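Local coordinates for xylanase and alpha-amylase inhibitor protein (Scadoxus multiflorus, PDB 3MU7) that inhibits xylanase and alpha-amylase on a TIM-barrel scaffold of the glycosyl hydrolase family 18 type, at residues M229-K235 against F264-I268; S2-A6 against K267-K271. One frame throughout, in Å; residues are numbered along the deposited sequence.

Both contacts fasten the C-terminal helix 264-269 to earlier parts of the chain in the TIM barrel, and they share Lys267 and Ile268. Contact 1 joins this helix to the start of helix 231-242, which precedes strand 248-254 in the chain; contact 2 joins it to the N-terminal residues leading into strand 5-9. Their centres lie about 9 Å apart, on the same side of the chain's centre. Strands 5-9 and 248-254 are parallel neighbours in the sheet, so the first and last barrel strands meet here. Contact 2 brings the chain ends together: its segments are 261 residues apart in sequence, against 29 for contact 1. Ser265 CB also packs on Ile5 CD1, 3.8 Å away, connecting the two directly.

Contact 1 (M229-K235 against F264-I268); sequences MPPTKVK and FSNKI
This is a largely buried helix-helix contact on the outside of the TIM barrel, where Pro231, in the first turn of helix 231-242, packs against Phe264 and Ile268 of helix 264-269. The short axes approach to 9.5 Å and cross at -39°. A CH-pi contact shows how closely they fit: Pro231 CB stands 3.8 Å from the centroid of the Phe264 ring, 10° off its normal. The same ring meets Met229 O at its edge, in plane, with CE1 of Phe264 3.2 Å from that oxygen, while Val234 CG2 lies at the edge near CZ. Phe264 reaches them because its CG is anti to the backbone N. Ile268 CD1 touches Pro231 CB at 3.8 Å and also reaches Val234 CB. Toward the more exposed side, the aliphatic chain of Lys267 crosses Pro231 CG. Lys235 bends at its third side-chain torsion, and its NZ donates to Lys267 O at 2.8 Å. This bond lies in the carbonyl plane, with a C=O...N angle of 159°. Beneath the pair lie the barrel strands: Phe264 and Ile268 rest on Leu253 and Ile251 of strand 248-254, and Val234 on Phe217 of strand 213-218.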
ATOM      1  N   MET A 229       2.647 -10.485 -14.889  1.00 10.91           N
ATOM      2  CA  MET A 229       2.142 -10.125 -16.177  1.00 11.08           C
ATOM      3  C   MET A 229       3.038  -9.072 -16.784  1.00 11.44           C
ATOM      4  O   MET A 229       3.246  -8.045 -16.253  1.00 11.33           O
ATOM      5  CB  MET A 229       0.716  -9.567 -16.002  1.00 11.19           C
ATOM      6  CG  MET A 229      -0.008  -9.317 -17.325  1.00 10.53           C
ATOM      7  SD  MET A 229      -1.753  -8.886 -17.004  1.00 11.42           S
ATOM      8  CE  MET A 229      -2.467  -9.017 -18.689  1.00 10.89           C
ATOM      9  N   PRO A 230       3.614  -9.395 -17.935  1.00 12.02           N
ATOM     10  CA  PRO A 230       4.552  -8.490 -18.571  1.00 11.81           C
ATOM     11  C   PRO A 230       3.970  -7.091 -18.852  1.00 12.20           C
ATOM     12  O   PRO A 230       2.817  -6.994 -19.141  1.00 12.31           O
ATOM     13  CB  PRO A 230       4.834  -9.231 -19.927  1.00 14.28           C
ATOM     14  CG  PRO A 230       4.694 -10.460 -19.658  1.00 15.55           C
ATOM     15  CD  PRO A 230       3.628 -10.680 -18.630  1.00 12.61           C
ATOM     16  N   PRO A 231       4.762  -6.057 -18.789  1.00 11.16           N
ATOM     17  CA  PRO A 231       4.220  -4.737 -18.861  1.00 14.21           C
ATOM     18  C   PRO A 231       3.535  -4.447 -20.217  1.00 12.95           C
ATOM     19  O   PRO A 231       2.525  -3.738 -20.295  1.00 12.89           O
ATOM     20  CB  PRO A 231       5.392  -3.838 -18.630  1.00 15.81           C
ATOM     21  CG  PRO A 231       6.538  -4.671 -18.872  1.00 13.49           C
ATOM     22  CD  PRO A 231       6.231  -6.017 -18.522  1.00 14.48           C
ATOM     23  N   THR A 232       4.044  -5.049 -21.310  1.00 13.35           N
ATOM     24  CA  THR A 232       3.347  -4.839 -22.600  1.00 13.62           C
ATOM     25  C   THR A 232       1.970  -5.495 -22.579  1.00 12.03           C
ATOM     26  O   THR A 232       1.068  -4.969 -23.242  1.00 12.96           O
ATOM     27  CB  THR A 232       4.143  -5.442 -23.774  1.00 14.73           C
ATOM     28  OG1 THR A 232       5.414  -4.772 -23.871  1.00 27.04           O
ATOM     29  CG2 THR A 232       3.364  -5.092 -24.935  1.00 24.48           C
ATOM     30  N   LYS A 233       1.774  -6.592 -21.886  1.00 11.24           N
ATOM     31  CA  LYS A 233       0.514  -7.225 -21.772  1.00 11.67           C
ATOM     32  C   LYS A 233      -0.438  -6.383 -20.886  1.00 10.87           C
ATOM     33  O   LYS A 233      -1.610  -6.301 -21.135  1.00 11.75           O
ATOM     34  CB  LYS A 233       0.605  -8.626 -21.278  1.00 11.25           C
ATOM     35  CG  LYS A 233       1.270  -9.576 -22.248  1.00 13.39           C
ATOM     36  CD  LYS A 233       1.233 -11.030 -21.805  1.00 15.16           C
ATOM     37  CE  LYS A 233       1.870 -11.945 -22.776  1.00 16.84           C
ATOM     38  NZ  LYS A 233       1.813 -13.377 -22.363  1.00 22.64           N
ATOM     39  N   VAL A 234       0.095  -5.821 -19.775  1.00 11.08           N
ATOM     40  CA  VAL A 234      -0.782  -4.970 -18.967  1.00 10.79           C
ATOM     41  C   VAL A 234      -1.288  -3.775 -19.814  1.00 11.47           C
ATOM     42  O   VAL A 234      -2.480  -3.500 -19.801  1.00 10.80           O
ATOM     43  CB  VAL A 234       0.027  -4.444 -17.735  1.00 11.36           C
ATOM     44  CG1 VAL A 234      -0.859  -3.452 -16.937  1.00 12.01           C
ATOM     45  CG2 VAL A 234       0.461  -5.585 -16.790  1.00 11.83           C
ATOM     46  N   LYS A 235      -0.392  -3.141 -20.537  1.00 11.05           N
ATOM     47  CA  LYS A 235      -0.795  -2.012 -21.355  1.00 12.73           C
ATOM     48  C   LYS A 235      -1.836  -2.415 -22.421  1.00 11.78           C
ATOM     49  O   LYS A 235      -2.814  -1.700 -22.663  1.00 12.70           O
ATOM     50  CB  LYS A 235       0.434  -1.361 -22.024  1.00 15.23           C
ATOM     51  CG  LYS A 235       1.394  -0.735 -21.053  1.00 17.60           C
ATOM     52  CD  LYS A 235       2.739  -0.566 -21.795  1.00 25.03           C
ATOM     53  CE  LYS A 235       2.839   0.758 -22.328  1.00 24.75           C
ATOM     54  NZ  LYS A 235       4.252   1.143 -22.747  1.00 29.76           N
ATOM     55  N   PHE A 264      10.081  -2.319 -14.917  1.00 11.43           N
ATOM     56  CA  PHE A 264       8.664  -2.500 -15.236  1.00 11.11           C
ATOM     57  C   PHE A 264       7.933  -1.166 -15.365  1.00 11.25           C
ATOM     58  O   PHE A 264       7.259  -0.918 -16.372  1.00 11.65           O
ATOM     59  CB  PHE A 264       8.007  -3.363 -14.156  1.00 10.93           C
ATOM     60  CG  PHE A 264       6.644  -3.897 -14.524  1.00 10.13           C
ATOM     61  CD1 PHE A 264       6.492  -5.218 -14.917  1.00 11.02           C
ATOM     62  CD2 PHE A 264       5.510  -3.098 -14.427  1.00 10.92           C
ATOM     63  CE1 PHE A 264       5.241  -5.727 -15.227  1.00 11.62           C
ATOM     64  CE2 PHE A 264       4.257  -3.602 -14.740  1.00 11.34           C
ATOM     65  CZ  PHE A 264       4.128  -4.918 -15.144  1.00 11.51           C
ATOM     66  N   SER A 265       8.068  -0.296 -14.363  1.00 11.03           N
ATOM     67  CA  SER A 265       7.380   0.996 -14.421  1.00 11.35           C
ATOM     68  C   SER A 265       7.909   1.887 -15.553  1.00 12.27           C
ATOM     69  O   SER A 265       7.131   2.596 -16.182  1.00 12.21           O
ATOM     70  CB  SER A 265       7.406   1.737 -13.083  1.00 10.31           C
ATOM     71  OG  SER A 265       8.731   1.991 -12.674  1.00 10.15           O
ATOM     72  N   ASN A 266       9.218   1.855 -15.813  1.00 13.46           N
ATOM     73  CA  ASN A 266       9.767   2.555 -16.985  1.00 15.29           C
ATOM     74  C   ASN A 266       9.064   2.105 -18.267  1.00 15.90           C
ATOM     75  O   ASN A 266       8.665   2.937 -19.085  1.00 16.45           O
ATOM     76  CB  ASN A 266      11.284   2.359 -17.108  1.00 15.78           C
ATOM     77  CG  ASN A 266      12.078   3.296 -16.211  1.00 17.52           C
ATOM     78  OD1 ASN A 266      11.560   4.295 -15.709  1.00 18.46           O
ATOM     79  ND2 ASN A 266      13.356   2.981 -16.017  1.00 20.10           N
ATOM     80  N   LYS A 267       8.876   0.794 -18.415  1.00 16.58           N
ATOM     81  CA  LYS A 267       8.222   0.219 -19.595  1.00 17.26           C
ATOM     82  C   LYS A 267       6.737   0.570 -19.674  1.00 17.38           C
ATOM     83  O   LYS A 267       6.222   0.865 -20.758  1.00 17.89           O
ATOM     84  CB  LYS A 267       8.417  -1.299 -19.636  1.00 17.51           C
ATOM     85  CG  LYS A 267       9.863  -1.722 -19.834  1.00 18.79           C
ATOM     86  CD  LYS A 267      10.014  -3.228 -19.730  1.00 21.51           C
ATOM     87  CE  LYS A 267      11.475  -3.632 -19.691  1.00 23.04           C
ATOM     88  NZ  LYS A 267      11.621  -5.090 -19.429  1.00 24.79           N
ATOM     89  N   ILE A 268       6.054   0.540 -18.531  1.00 17.10           N
ATOM     90  CA  ILE A 268       4.654   0.971 -18.444  1.00 17.18           C
ATOM     91  C   ILE A 268       4.505   2.426 -18.903  1.00 17.24           C
ATOM     92  O   ILE A 268       3.578   2.757 -19.650  1.00 17.37           O
ATOM     93  CB  ILE A 268       4.087   0.810 -16.993  1.00 16.96           C
ATOM     94  CG1 ILE A 268       3.892  -0.672 -16.638  1.00 17.12           C
ATOM     95  CG2 ILE A 268       2.779   1.583 -16.819  1.00 17.59           C
ATOM     96  CD1 ILE A 268       2.743  -1.385 -17.376  1.00 17.87           C
TER

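Contact 2 (S2-A6 against K267-K271); sequences SLDIA and KILGK
Ile5 and Leu269 reach toward each other tip to tip, the Ile5 CD1 methyl meeting the branched end of Leu269. Ile5 CD1 lies 4.0 Å from Leu269 CG and equally near Leu269 CD1, with Leu269 CD2 at 4.1 Å, so a single methyl addresses the whole fork. Two torsions put it there: Ile5 has CG1 anti to the carbonyl carbon (chi1 -55°), and its fully extended chi2 carries CD1 outward from the strand. Leu3 stands two residues earlier and is turned to the same side. The CD2 branch of Leu269 also serves Leu3, lying 4.1 Å from Leu3 CB and 4.0 Å from Leu3 O. Ile268 probably lies obliquely across Leu3, though the modelled CG2 contact is too short to trust; Ile268 CG2 is also 4.3 Å from Ile5 CD1. With no hydrogen bond between the segments, the contact is wholly van der Waals. Ile5 also packs on Ile251 and Leu253, and Asp4 and Ala6 bond to strand 248-254 through their backbones. A terminal helix lying over the seam between the first and last parallel strands fits the closure of a TIM barrel.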
ATOM      1  N   SER A   2      -1.363  11.414 -16.837  1.00 25.41           N
ATOM      2  CA  SER A   2      -1.987  10.130 -17.215  1.00 24.41           C
ATOM      3  C   SER A   2      -1.901   8.933 -16.195  1.00 22.83           C
ATOM      4  O   SER A   2      -2.879   8.676 -15.509  1.00 23.38           O
ATOM      5  CB  SER A   2      -1.401   9.735 -18.581  1.00 24.79           C
ATOM      6  OG  SER A   2      -1.725   8.389 -18.898  1.00 26.09           O
ATOM      7  N   LEU A   3      -0.746   8.169 -16.076  1.00 20.73           N
ATOM      8  CA  LEU A   3      -0.764   6.995 -15.138  1.00 17.96           C
ATOM      9  C   LEU A   3      -0.065   7.134 -13.793  1.00 16.00           C
ATOM     10  O   LEU A   3       1.137   7.372 -13.701  1.00 15.94           O
ATOM     11  CB  LEU A   3      -0.187   5.711 -15.783  1.00 18.21           C
ATOM     12  CG  LEU A   3      -0.478   4.372 -15.051  1.00 18.56           C
ATOM     13  CD1 LEU A   3      -1.884   3.877 -15.365  1.00 19.86           C
ATOM     14  CD2 LEU A   3       0.548   3.307 -15.435  1.00 19.40           C
ATOM     15  N   ASP A   4      -0.884   6.990 -12.733  1.00 13.57           N
ATOM     16  CA  ASP A   4      -0.421   7.001 -11.352  1.00 11.82           C
ATOM     17  C   ASP A   4      -0.018   5.589 -10.955  1.00 10.01           C
ATOM     18  O   ASP A   4      -0.767   4.626 -11.143  1.00  9.78           O
ATOM     19  CB  ASP A   4      -1.490   7.531 -10.394  1.00 12.26           C
ATOM     20  CG  ASP A   4      -1.725   9.024 -10.539  1.00 14.08           C
ATOM     21  OD1 ASP A   4      -0.810   9.743 -10.986  1.00 15.50           O
ATOM     22  OD2 ASP A   4      -2.831   9.482 -10.188  1.00 17.84           O
ATOM     23  N   ILE A   5       1.185   5.493 -10.401  1.00  8.73           N
ATOM     24  CA  ILE A   5       1.740   4.239  -9.909  1.00  8.34           C
ATOM     25  C   ILE A   5       2.045   4.366  -8.422  1.00  7.45           C
ATOM     26  O   ILE A   5       2.719   5.312  -7.993  1.00  7.69           O
ATOM     27  CB  ILE A   5       3.021   3.819 -10.681  1.00  8.44           C
ATOM     28  CG1 ILE A   5       2.749   3.761 -12.189  1.00  8.77           C
ATOM     29  CG2 ILE A   5       3.580   2.485 -10.152  1.00  8.67           C
ATOM     30  CD1 ILE A   5       3.937   3.358 -13.021  1.00 10.50           C
ATOM     31  N   ALA A   6       1.533   3.419  -7.644  1.00  7.01           N
ATOM     32  CA  ALA A   6       1.911   3.260  -6.245  1.00  6.81           C
ATOM     33  C   ALA A   6       2.938   2.135  -6.168  1.00  6.87           C
ATOM     34  O   ALA A   6       2.823   1.135  -6.871  1.00  7.58           O
ATOM     35  CB  ALA A   6       0.702   2.922  -5.405  1.00  7.47           C
ATOM     36  N   LYS A 267       8.876   0.794 -18.415  1.00 16.58           N
ATOM     37  CA  LYS A 267       8.222   0.219 -19.595  1.00 17.26           C
ATOM     38  C   LYS A 267       6.737   0.570 -19.674  1.00 17.38           C
ATOM     39  O   LYS A 267       6.222   0.865 -20.758  1.00 17.89           O
ATOM     40  CB  LYS A 267       8.417  -1.299 -19.636  1.00 17.51           C
ATOM     41  CG  LYS A 267       9.863  -1.722 -19.834  1.00 18.79           C
ATOM     42  CD  LYS A 267      10.014  -3.228 -19.730  1.00 21.51           C
ATOM     43  CE  LYS A 267      11.475  -3.632 -19.691  1.00 23.04           C
ATOM     44  NZ  LYS A 267      11.621  -5.090 -19.429  1.00 24.79           N
ATOM     45  N   ILE A 268       6.054   0.540 -18.531  1.00 17.10           N
ATOM     46  CA  ILE A 268       4.654   0.971 -18.444  1.00 17.18           C
ATOM     47  C   ILE A 268       4.505   2.426 -18.903  1.00 17.24           C
ATOM     48  O   ILE A 268       3.578   2.757 -19.650  1.00 17.37           O
ATOM     49  CB  ILE A 268       4.087   0.810 -16.993  1.00 16.96           C
ATOM     50  CG1 ILE A 268       3.892  -0.672 -16.638  1.00 17.12           C
ATOM     51  CG2 ILE A 268       2.779   1.583 -16.819  1.00 17.59           C
ATOM     52  CD1 ILE A 268       2.743  -1.385 -17.376  1.00 17.87           C
ATOM     53  N   LEU A 269       5.432   3.274 -18.464  1.00 17.31           N
ATOM     54  CA  LEU A 269       5.361   4.716 -18.706  1.00 17.49           C
ATOM     55  C   LEU A 269       5.999   5.170 -20.023  1.00 18.55           C
ATOM     56  O   LEU A 269       5.821   6.319 -20.431  1.00 18.86           O
ATOM     57  CB  LEU A 269       5.988   5.480 -17.533  1.00 17.00           C
ATOM     58  CG  LEU A 269       5.309   5.335 -16.166  1.00 15.54           C
ATOM     59  CD1 LEU A 269       6.172   5.946 -15.080  1.00 15.55           C
ATOM     60  CD2 LEU A 269       3.911   5.955 -16.165  1.00 15.51           C
ATOM     61  N   GLY A 270       6.739   4.277 -20.673  1.00 19.47           N
ATOM     62  CA  GLY A 270       7.399   4.595 -21.941  1.00 21.03           C
ATOM     63  C   GLY A 270       8.691   5.374 -21.787  1.00 22.31           C
ATOM     64  O   GLY A 270       9.133   6.047 -22.721  1.00 22.65           O
ATOM     65  N   LYS A 271       9.297   5.290 -20.606  1.00 23.35           N
ATOM     66  CA  LYS A 271      10.600   5.899 -20.365  1.00 24.56           C
ATOM     67  C   LYS A 271      11.698   4.954 -20.841  1.00 25.41           C
ATOM     68  O   LYS A 271      11.517   3.733 -20.841  1.00 25.72           O
ATOM     69  CB  LYS A 271      10.779   6.244 -18.883  1.00 24.52           C
ATOM     70  CG  LYS A 271       9.823   7.318 -18.372  1.00 24.66           C
ATOM     71  CD  LYS A 271      10.151   7.709 -16.940  1.00 25.51           C
ATOM     72  CE  LYS A 271       9.186   8.759 -16.420  1.00 25.64           C
ATOM     73  NZ  LYS A 271       9.535   9.184 -15.031  1.00 25.19           N
TER